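Local coordinates for protein sialidase B (Streptococcus pneumoniae serotype 4, PDB 4XJW) that removes terminal sialic acids from oligosaccharides, glycoproteins and glycolipids by cleaving their alpha-glycosidic linkages, and acts as an intramolecular trans-sialidase, at residues V111-D116 and N174-D179; K117-Y122 and E131-F136. The protein carries 1 engineered substitution. One frame throughout, in Å; residues are numbered along the deposited sequence.

Contact 1 (V111-D116 and N174-D179); sequences VSDSKD and NKAISD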
ATOM      1  N   VAL A 111      -5.783 -13.659 -21.863  1.00 10.92           N
ATOM      2  CA  VAL A 111      -6.595 -14.841 -22.139  1.00 11.78           C
ATOM      3  C   VAL A 111      -8.019 -14.437 -22.554  1.00 13.95           C
ATOM      4  O   VAL A 111      -8.725 -13.729 -21.825  1.00 13.31           O
ATOM      5  CB  VAL A 111      -6.629 -15.782 -20.917  1.00 11.10           C
ATOM      6  CG1 VAL A 111      -7.451 -17.018 -21.237  1.00 17.81           C
ATOM      7  CG2 VAL A 111      -5.204 -16.180 -20.519  1.00 16.67           C
ATOM      8  N   SER A 112      -8.429 -14.883 -23.741  1.00 14.73           N
ATOM      9  CA  SER A 112      -9.764 -14.631 -24.270  1.00 12.48           C
ATOM     10  C   SER A 112     -10.522 -15.963 -24.295  1.00 15.51           C
ATOM     11  O   SER A 112     -10.279 -16.809 -25.156  1.00 18.96           O
ATOM     12  CB  SER A 112      -9.652 -14.022 -25.676  1.00 15.68           C
ATOM     13  OG  SER A 112     -10.911 -13.699 -26.224  1.00 16.81           O
ATOM     14  N   ASP A 113     -11.434 -16.136 -23.342  1.00 15.86           N
ATOM     15  CA  ASP A 113     -12.016 -17.440 -23.037  1.00 17.11           C
ATOM     16  C   ASP A 113     -13.489 -17.494 -23.426  1.00 18.95           C
ATOM     17  O   ASP A 113     -14.351 -16.964 -22.719  1.00 18.97           O
ATOM     18  CB  ASP A 113     -11.856 -17.722 -21.538  1.00 17.59           C
ATOM     19  CG  ASP A 113     -12.247 -19.140 -21.152  1.00 24.44           C
ATOM     20  OD1 ASP A 113     -12.839 -19.853 -21.984  1.00 23.45           O
ATOM     21  OD2 ASP A 113     -11.962 -19.526 -20.002  1.00 28.97           O
ATOM     22  N   SER A 114     -13.778 -18.146 -24.550  1.00 21.67           N
ATOM     23  CA  SER A 114     -15.146 -18.216 -25.058  1.00 19.79           C
ATOM     24  C   SER A 114     -16.107 -19.030 -24.188  1.00 21.45           C
ATOM     25  O   SER A 114     -17.277 -18.669 -24.041  1.00 23.65           O
ATOM     26  CB  SER A 114     -15.173 -18.707 -26.513  1.00 21.88           C
ATOM     27  OG  SER A 114     -14.583 -19.982 -26.671  1.00 23.77           O
ATOM     28  N   LYS A 115     -15.620 -20.114 -23.595  1.00 23.46           N
ATOM     29  CA  LYS A 115     -16.500 -20.951 -22.782  1.00 29.16           C
ATOM     30  C   LYS A 115     -16.935 -20.272 -21.480  1.00 27.71           C
ATOM     31  O   LYS A 115     -18.078 -20.429 -21.056  1.00 30.98           O
ATOM     32  CB  LYS A 115     -15.879 -22.320 -22.517  1.00 30.56           C
ATOM     33  CG  LYS A 115     -15.857 -23.224 -23.744  1.00 36.52           C
ATOM     34  CD  LYS A 115     -16.584 -24.537 -23.485  1.00 48.78           C
ATOM     35  CE  LYS A 115     -15.985 -25.680 -24.309  1.00 51.76           C
ATOM     36  NZ  LYS A 115     -16.688 -26.980 -24.097  1.00 46.58           N
ATOM     37  N   ASP A 116     -16.037 -19.511 -20.853  1.00 24.88           N
ATOM     38  CA  ASP A 116     -16.400 -18.774 -19.638  1.00 26.10           C
ATOM     39  C   ASP A 116     -16.763 -17.321 -19.926  1.00 21.41           C
ATOM     40  O   ASP A 116     -17.084 -16.556 -19.000  1.00 20.24           O
ATOM     41  CB  ASP A 116     -15.299 -18.838 -18.576  1.00 23.42           C
ATOM     42  CG  ASP A 116     -15.206 -20.197 -17.916  1.00 34.74           C
ATOM     43  OD1 ASP A 116     -16.046 -21.068 -18.236  1.00 33.59           O
ATOM     44  OD2 ASP A 116     -14.297 -20.393 -17.073  1.00 34.91           O
ATOM     45  N   ASN A 174      -4.298 -20.969 -29.875  1.00 19.46           N
ATOM     46  CA  ASN A 174      -5.733 -21.150 -30.100  1.00 17.74           C
ATOM     47  C   ASN A 174      -6.406 -21.898 -28.947  1.00 20.33           C
ATOM     48  O   ASN A 174      -7.106 -22.895 -29.141  1.00 21.00           O
ATOM     49  CB  ASN A 174      -5.995 -21.849 -31.440  1.00 16.74           C
ATOM     50  CG  ASN A 174      -5.782 -20.928 -32.634  1.00 17.46           C
ATOM     51  OD1 ASN A 174      -6.107 -19.737 -32.587  1.00 18.49           O
ATOM     52  ND2 ASN A 174      -5.260 -21.483 -33.724  1.00 18.67           N
ATOM     53  N   LYS A 175      -6.184 -21.392 -27.740  1.00 17.06           N
ATOM     54  CA  LYS A 175      -6.780 -21.941 -26.544  1.00 17.75           C
ATOM     55  C   LYS A 175      -6.762 -20.848 -25.480  1.00 18.34           C
ATOM     56  O   LYS A 175      -5.909 -19.960 -25.513  1.00 19.05           O
ATOM     57  CB  LYS A 175      -5.948 -23.136 -26.080  1.00 20.74           C
ATOM     58  CG  LYS A 175      -6.473 -23.867 -24.852  1.00 27.36           C
ATOM     59  CD  LYS A 175      -5.519 -24.990 -24.455  1.00 30.95           C
ATOM     60  CE  LYS A 175      -5.854 -25.538 -23.078  1.00 34.13           C
ATOM     61  NZ  LYS A 175      -4.810 -26.490 -22.590  1.00 44.43           N
ATOM     62  N   ALA A 176      -7.720 -20.898 -24.564  1.00 19.14           N
ATOM     63  CA  ALA A 176      -7.656 -20.092 -23.346  1.00 16.88           C
ATOM     64  C   ALA A 176      -6.892 -20.906 -22.322  1.00 22.98           C
ATOM     65  O   ALA A 176      -7.438 -21.856 -21.751  1.00 22.53           O
ATOM     66  CB  ALA A 176      -9.049 -19.785 -22.842  1.00 20.46           C
ATOM     67  N   ILE A 177      -5.624 -20.570 -22.095  1.00 20.50           N
ATOM     68  CA  ILE A 177      -4.838 -21.341 -21.134  1.00 22.52           C
ATOM     69  C   ILE A 177      -5.292 -21.066 -19.701  1.00 19.85           C
ATOM     70  O   ILE A 177      -5.720 -19.954 -19.367  1.00 23.74           O
ATOM     71  CB  ILE A 177      -3.308 -21.129 -21.275  1.00 28.42           C
ATOM     72  CG1 ILE A 177      -2.887 -19.733 -20.817  1.00 25.93           C
ATOM     73  CG2 ILE A 177      -2.839 -21.436 -22.706  1.00 28.10           C
ATOM     74  CD1 ILE A 177      -1.378 -19.580 -20.706  1.00 25.99           C
ATOM     75  N   SER A 178      -5.208 -22.093 -18.862  1.00 24.33           N
ATOM     76  CA  SER A 178      -5.682 -22.013 -17.486  1.00 28.17           C
ATOM     77  C   SER A 178      -4.795 -21.124 -16.634  1.00 24.16           C
ATOM     78  O   SER A 178      -3.641 -20.860 -16.982  1.00 24.76           O
ATOM     79  CB  SER A 178      -5.712 -23.402 -16.856  1.00 26.01           C
ATOM     80  OG  SER A 178      -4.395 -23.902 -16.695  1.00 27.05           O
ATOM     81  N   ASP A 179      -5.344 -20.672 -15.510  1.00 25.23           N
ATOM     82  CA  ASP A 179      -4.582 -19.899 -14.534  1.00 25.74           C
ATOM     83  C   ASP A 179      -3.326 -20.667 -14.114  1.00 27.08           C
ATOM     84  O   ASP A 179      -2.247 -20.085 -13.996  1.00 21.40           O
ATOM     85  CB  ASP A 179      -5.457 -19.583 -13.319  1.00 25.47           C
ATOM     86  CG  ASP A 179      -4.865 -18.496 -12.438  1.00 27.08           C
ATOM     87  OD1 ASP A 179      -4.916 -17.312 -12.840  1.00 25.20           O
ATOM     88  OD2 ASP A 179      -4.360 -18.825 -11.345  1.00 30.28           O
TER

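Contact 2 (K117-Y122 and E131-F136); sequences KTYTMY and ETVDTF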
ATOM      1  N   LYS A 117     -16.706 -16.953 -21.205  1.00 17.91           N
ATOM      2  CA  LYS A 117     -17.040 -15.605 -21.666  1.00 19.77           C
ATOM      3  C   LYS A 117     -16.266 -14.552 -20.903  1.00 16.36           C
ATOM      4  O   LYS A 117     -16.816 -13.507 -20.540  1.00 19.66           O
ATOM      5  CB  LYS A 117     -18.534 -15.318 -21.513  1.00 19.93           C
ATOM      6  CG  LYS A 117     -19.437 -16.260 -22.282  1.00 26.19           C
ATOM      7  CD  LYS A 117     -20.874 -15.776 -22.181  1.00 27.41           C
ATOM      8  CE  LYS A 117     -21.744 -16.383 -23.252  1.00 35.09           C
ATOM      9  NZ  LYS A 117     -23.067 -15.697 -23.315  1.00 40.26           N
ATOM     10  N   THR A 118     -14.989 -14.819 -20.676  1.00 19.33           N
ATOM     11  CA  THR A 118     -14.183 -13.960 -19.824  1.00 17.02           C
ATOM     12  C   THR A 118     -12.895 -13.525 -20.515  1.00 15.09           C
ATOM     13  O   THR A 118     -12.288 -14.302 -21.260  1.00 16.41           O
ATOM     14  CB  THR A 118     -13.871 -14.679 -18.503  1.00 18.67           C
ATOM     15  OG1 THR A 118     -15.103 -14.913 -17.801  1.00 21.71           O
ATOM     16  CG2 THR A 118     -12.950 -13.845 -17.621  1.00 20.87           C
ATOM     17  N   TYR A 119     -12.503 -12.277 -20.280  1.00 13.48           N
ATOM     18  CA  TYR A 119     -11.240 -11.751 -20.758  1.00 14.46           C
ATOM     19  C   TYR A 119     -10.393 -11.474 -19.528  1.00 15.37           C
ATOM     20  O   TYR A 119     -10.827 -10.767 -18.615  1.00 16.68           O
ATOM     21  CB  TYR A 119     -11.453 -10.446 -21.523  1.00 13.92           C
ATOM     22  CG  TYR A 119     -12.386 -10.528 -22.716  1.00 13.72           C
ATOM     23  CD1 TYR A 119     -11.950 -11.038 -23.935  1.00 11.39           C
ATOM     24  CD2 TYR A 119     -13.685 -10.064 -22.626  1.00 12.07           C
ATOM     25  CE1 TYR A 119     -12.798 -11.102 -25.036  1.00 14.76           C
ATOM     26  CE2 TYR A 119     -14.540 -10.101 -23.727  1.00 16.01           C
ATOM     27  CZ  TYR A 119     -14.090 -10.631 -24.922  1.00 16.38           C
ATOM     28  OH  TYR A 119     -14.938 -10.673 -26.010  1.00 17.37           O
ATOM     29  N   THR A 120      -9.186 -12.022 -19.496  1.00 12.58           N
ATOM     30  CA  THR A 120      -8.324 -11.858 -18.331  1.00 11.60           C
ATOM     31  C   THR A 120      -6.934 -11.410 -18.747  1.00 13.62           C
ATOM     32  O   THR A 120      -6.338 -12.003 -19.646  1.00 13.21           O
ATOM     33  CB  THR A 120      -8.173 -13.195 -17.579  1.00 13.10           C
ATOM     34  OG1 THR A 120      -9.468 -13.701 -17.228  1.00 15.32           O
ATOM     35  CG2 THR A 120      -7.339 -13.028 -16.305  1.00 13.32           C
ATOM     36  N   MET A 121      -6.406 -10.389 -18.074  1.00 10.67           N
ATOM     37  CA  MET A 121      -5.072  -9.869 -18.370  1.00 10.93           C
ATOM     38  C   MET A 121      -4.125 -10.065 -17.194  1.00 11.24           C
ATOM     39  O   MET A 121      -4.470  -9.718 -16.060  1.00 11.95           O
ATOM     40  CB  MET A 121      -5.152  -8.383 -18.675  1.00 10.20           C
ATOM     41  CG  MET A 121      -3.790  -7.735 -18.911  1.00 13.76           C
ATOM     42  SD  MET A 121      -3.089  -8.183 -20.521  1.00 13.56           S
ATOM     43  CE  MET A 121      -4.113  -7.155 -21.559  1.00 11.85           C
ATOM     44  N   TYR A 122      -2.945 -10.615 -17.466  1.00 11.01           N
ATOM     45  CA  TYR A 122      -1.888 -10.711 -16.459  1.00 10.84           C
ATOM     46  C   TYR A 122      -0.692  -9.921 -16.952  1.00 11.72           C
ATOM     47  O   TYR A 122      -0.343  -9.989 -18.120  1.00 13.92           O
ATOM     48  CB  TYR A 122      -1.437 -12.159 -16.265  1.00 11.25           C
ATOM     49  CG  TYR A 122      -2.519 -13.172 -15.965  1.00 12.11           C
ATOM     50  CD1 TYR A 122      -3.225 -13.782 -16.991  1.00 11.67           C
ATOM     51  CD2 TYR A 122      -2.801 -13.549 -14.655  1.00 12.77           C
ATOM     52  CE1 TYR A 122      -4.202 -14.734 -16.722  1.00 16.17           C
ATOM     53  CE2 TYR A 122      -3.761 -14.502 -14.372  1.00 15.25           C
ATOM     54  CZ  TYR A 122      -4.465 -15.083 -15.415  1.00 15.88           C
ATOM     55  OH  TYR A 122      -5.425 -16.028 -15.147  1.00 21.44           O
ATOM     56  N   GLU A 131     -12.656  -9.925 -16.719  1.00 17.72           N
ATOM     57  CA  GLU A 131     -13.984  -9.401 -16.995  1.00 17.94           C
ATOM     58  C   GLU A 131     -14.841 -10.422 -17.722  1.00 19.30           C
ATOM     59  O   GLU A 131     -14.486 -10.873 -18.815  1.00 18.57           O
ATOM     60  CB  GLU A 131     -13.866  -8.137 -17.848  1.00 21.62           C
ATOM     61  CG  GLU A 131     -13.030  -7.034 -17.222  1.00 23.66           C
ATOM     62  CD  GLU A 131     -13.808  -6.187 -16.230  1.00 31.24           C
ATOM     63  OE1 GLU A 131     -15.001  -6.477 -16.011  1.00 36.21           O
ATOM     64  OE2 GLU A 131     -13.223  -5.230 -15.677  1.00 35.12           O
ATOM     65  N   THR A 132     -15.962 -10.788 -17.106  1.00 19.66           N
ATOM     66  CA  THR A 132     -16.950 -11.658 -17.737  1.00 19.27           C
ATOM     67  C   THR A 132     -18.061 -10.829 -18.388  1.00 22.53           C
ATOM     68  O   THR A 132     -18.531  -9.859 -17.804  1.00 21.14           O
ATOM     69  CB  THR A 132     -17.571 -12.618 -16.702  1.00 19.78           C
ATOM     70  OG1 THR A 132     -16.524 -13.300 -16.004  1.00 22.16           O
ATOM     71  CG2 THR A 132     -18.479 -13.635 -17.381  1.00 19.88           C
ATOM     72  N   VAL A 133     -18.473 -11.206 -19.596  1.00 18.17           N
ATOM     73  CA  VAL A 133     -19.487 -10.452 -20.332  1.00 20.35           C
ATOM     74  C   VAL A 133     -20.662 -11.348 -20.717  1.00 25.11           C
ATOM     75  O   VAL A 133     -20.515 -12.568 -20.806  1.00 21.70           O
ATOM     76  CB  VAL A 133     -18.902  -9.798 -21.607  1.00 21.23           C
ATOM     77  CG1 VAL A 133     -17.879  -8.720 -21.260  1.00 19.80           C
ATOM     78  CG2 VAL A 133     -18.275 -10.850 -22.513  1.00 19.53           C
ATOM     79  N   ASP A 134     -21.820 -10.736 -20.951  1.00 21.18           N
ATOM     80  CA  ASP A 134     -23.008 -11.473 -21.379  1.00 27.95           C
ATOM     81  C   ASP A 134     -22.909 -11.934 -22.832  1.00 24.98           C
ATOM     82  O   ASP A 134     -23.321 -13.041 -23.179  1.00 25.90           O
ATOM     83  CB  ASP A 134     -24.258 -10.606 -21.219  1.00 28.63           C
ATOM     84  CG  ASP A 134     -24.599 -10.328 -19.774  1.00 33.98           C
ATOM     85  OD1 ASP A 134     -24.462 -11.246 -18.941  1.00 35.42           O
ATOM     86  OD2 ASP A 134     -25.009  -9.186 -19.478  1.00 38.53           O
ATOM     87  N   THR A 135     -22.376 -11.070 -23.683  1.00 23.38           N
ATOM     88  CA  THR A 135     -22.199 -11.415 -25.084  1.00 22.14           C
ATOM     89  C   THR A 135     -20.716 -11.412 -25.411  1.00 23.52           C
ATOM     90  O   THR A 135     -20.078 -10.360 -25.478  1.00 21.41           O
ATOM     91  CB  THR A 135     -22.941 -10.448 -26.003  1.00 25.19           C
ATOM     92  OG1 THR A 135     -24.316 -10.385 -25.605  1.00 31.82           O
ATOM     93  CG2 THR A 135     -22.854 -10.914 -27.456  1.00 26.39           C
ATOM     94  N   PHE A 136     -20.163 -12.601 -25.602  1.00 19.38           N
ATOM     95  CA  PHE A 136     -18.734 -12.730 -25.831  1.00 21.13           C
ATOM     96  C   PHE A 136     -18.374 -12.413 -27.276  1.00 23.70           C
ATOM     97  O   PHE A 136     -19.114 -12.754 -28.197  1.00 21.19           O
ATOM     98  CB  PHE A 136     -18.284 -14.141 -25.482  1.00 16.36           C
ATOM     99  CG  PHE A 136     -16.793 -14.338 -25.543  1.00 17.37           C
ATOM    100  CD1 PHE A 136     -15.978 -13.853 -24.525  1.00 16.68           C
ATOM    101  CD2 PHE A 136     -16.208 -15.013 -26.612  1.00 15.50           C
ATOM    102  CE1 PHE A 136     -14.609 -14.031 -24.570  1.00 17.49           C
ATOM    103  CE2 PHE A 136     -14.832 -15.199 -26.666  1.00 17.92           C
ATOM    104  CZ  PHE A 136     -14.028 -14.708 -25.642  1.00 18.01           C
TER
HETATM  105  O   HOH W   1     -21.852 -14.881 -26.015  1.00 27.10           O

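Contact 1 (V111-D116 and N174-D179)
A176 sets its methyl group between V111 and D113, two side chains that lie two residues apart along the end of one strand. The tight part of the contact is here. V111 CG1 lies 3.6 Å from A176 CB, and D113 CG comes to 3.7 Å of the same A176 CB. V111 reaches it because CG1 stands anti to the backbone N (chi1 -179°); V111 CG2 makes a looser contact, 4.3 Å from I177 CG1. A branched valine can thus serve two residues of the loop, while alanine is small enough to let the loop backbone come close to the strand, with the CA atoms of D113 and A176 5.1 Å apart. No hydrogen bond crosses the contact, so it rests on apolar packing and on the flank of a carboxylate. The carboxylate oxygens of D113 begin the looser side, OD1 being 3.9 Å from A176 CB. D113 OD1 takes a weak, bent bond from K115 N and a straighter but long one from D116 N, where the strand gives way to an exposed turn. The lysine and aspartate there suit a surface facing water. Other residues hold the loop in place: T33 OG1 bonds to both K175 O and I177 N, around A176. S178 is the N-cap of helix 179-182: its side chain caps a backbone N of the helix, and E181 OE1 bonds back to S178 N, as in a capping box. The loop therefore leaves strand 166-173, passes over the end of strand 102-113 beyond the intervening strand 32-39, and enters that short helix.

Contact 2 (K117-Y122 and E131-F136)
A chi1 of -174° sets F136 CG anti to its backbone N, and one of -58° sets Y119 CG anti to its carbonyl carbon; with the backbone course, these turn the two rings face toward face. They belong to the antiparallel beta hairpin of strands 118-123 and 126-132, and to the loop that follows it. The rings are nearly parallel, 17° apart, but slid so far that they barely overlap. F136 CE1 lies over one face of the tyrosine near its rim, 3.5 Å from Y119 CZ, and Y119 OH stands over a face of F136. Tyrosine suits this place because its ring packs inward while its hydroxyl bonds to L137 O. V133 CG2 comes against Y119 CE2, the two side chains crossing at about a right angle, and the V133 side chain also touches Y87 and F89 of strand 85-91. The backbone of Y119 and E131 forms a hydrogen-bonded pair, with Y119 N to E131 O and E131 N to Y119 O both 2.8 Å. T118 and T132, the next, non-hydrogen-bonded pair, are beta-branched residues on the opposite face, where OG1 of T118 and OG1 of T132 lie 2.8 Å apart in a hydrogen bond; T118 OG1 also bonds to D116 O. K117 and T118 together face D113 in a G1 beta bulge, whose first position usually takes a left-handed conformation and most often holds glycine; here K117 adopts it (phi 53°). K117 O receives V133 N almost straight on, at 3.0 Å. The extended lysine chain runs past F136 CB to the loop, where K117 NZ bonds to D134 O at 2.7 Å. A water accepts a bond from F136 N at 2.9 Å and a weak one from K117 NZ.

Overall arrangement
Contacts 1 and 2 lie about 9 Å apart, centre to centre, in the N-terminal concanavalin-like domain, away from the catalytic residues and the inhibitor pocket. Contact 2 is nested along the chain inside the loop closed by contact 1: segments 111-116 and 117-122 follow one another, then come 131-136 and 174-179. Strands 102-113 and 118-123 are neighbours in one antiparallel sheet, joined by V111 N to T120 O. The two contacts also meet at D179 OD1 and Y122 OH, a probable hydrogen bond, and where S112 packs on Y119 and F136. The end of strand 102-113 is thus covered on both faces, by loop 174-179 over V111 and D113 and by F136 beside S112.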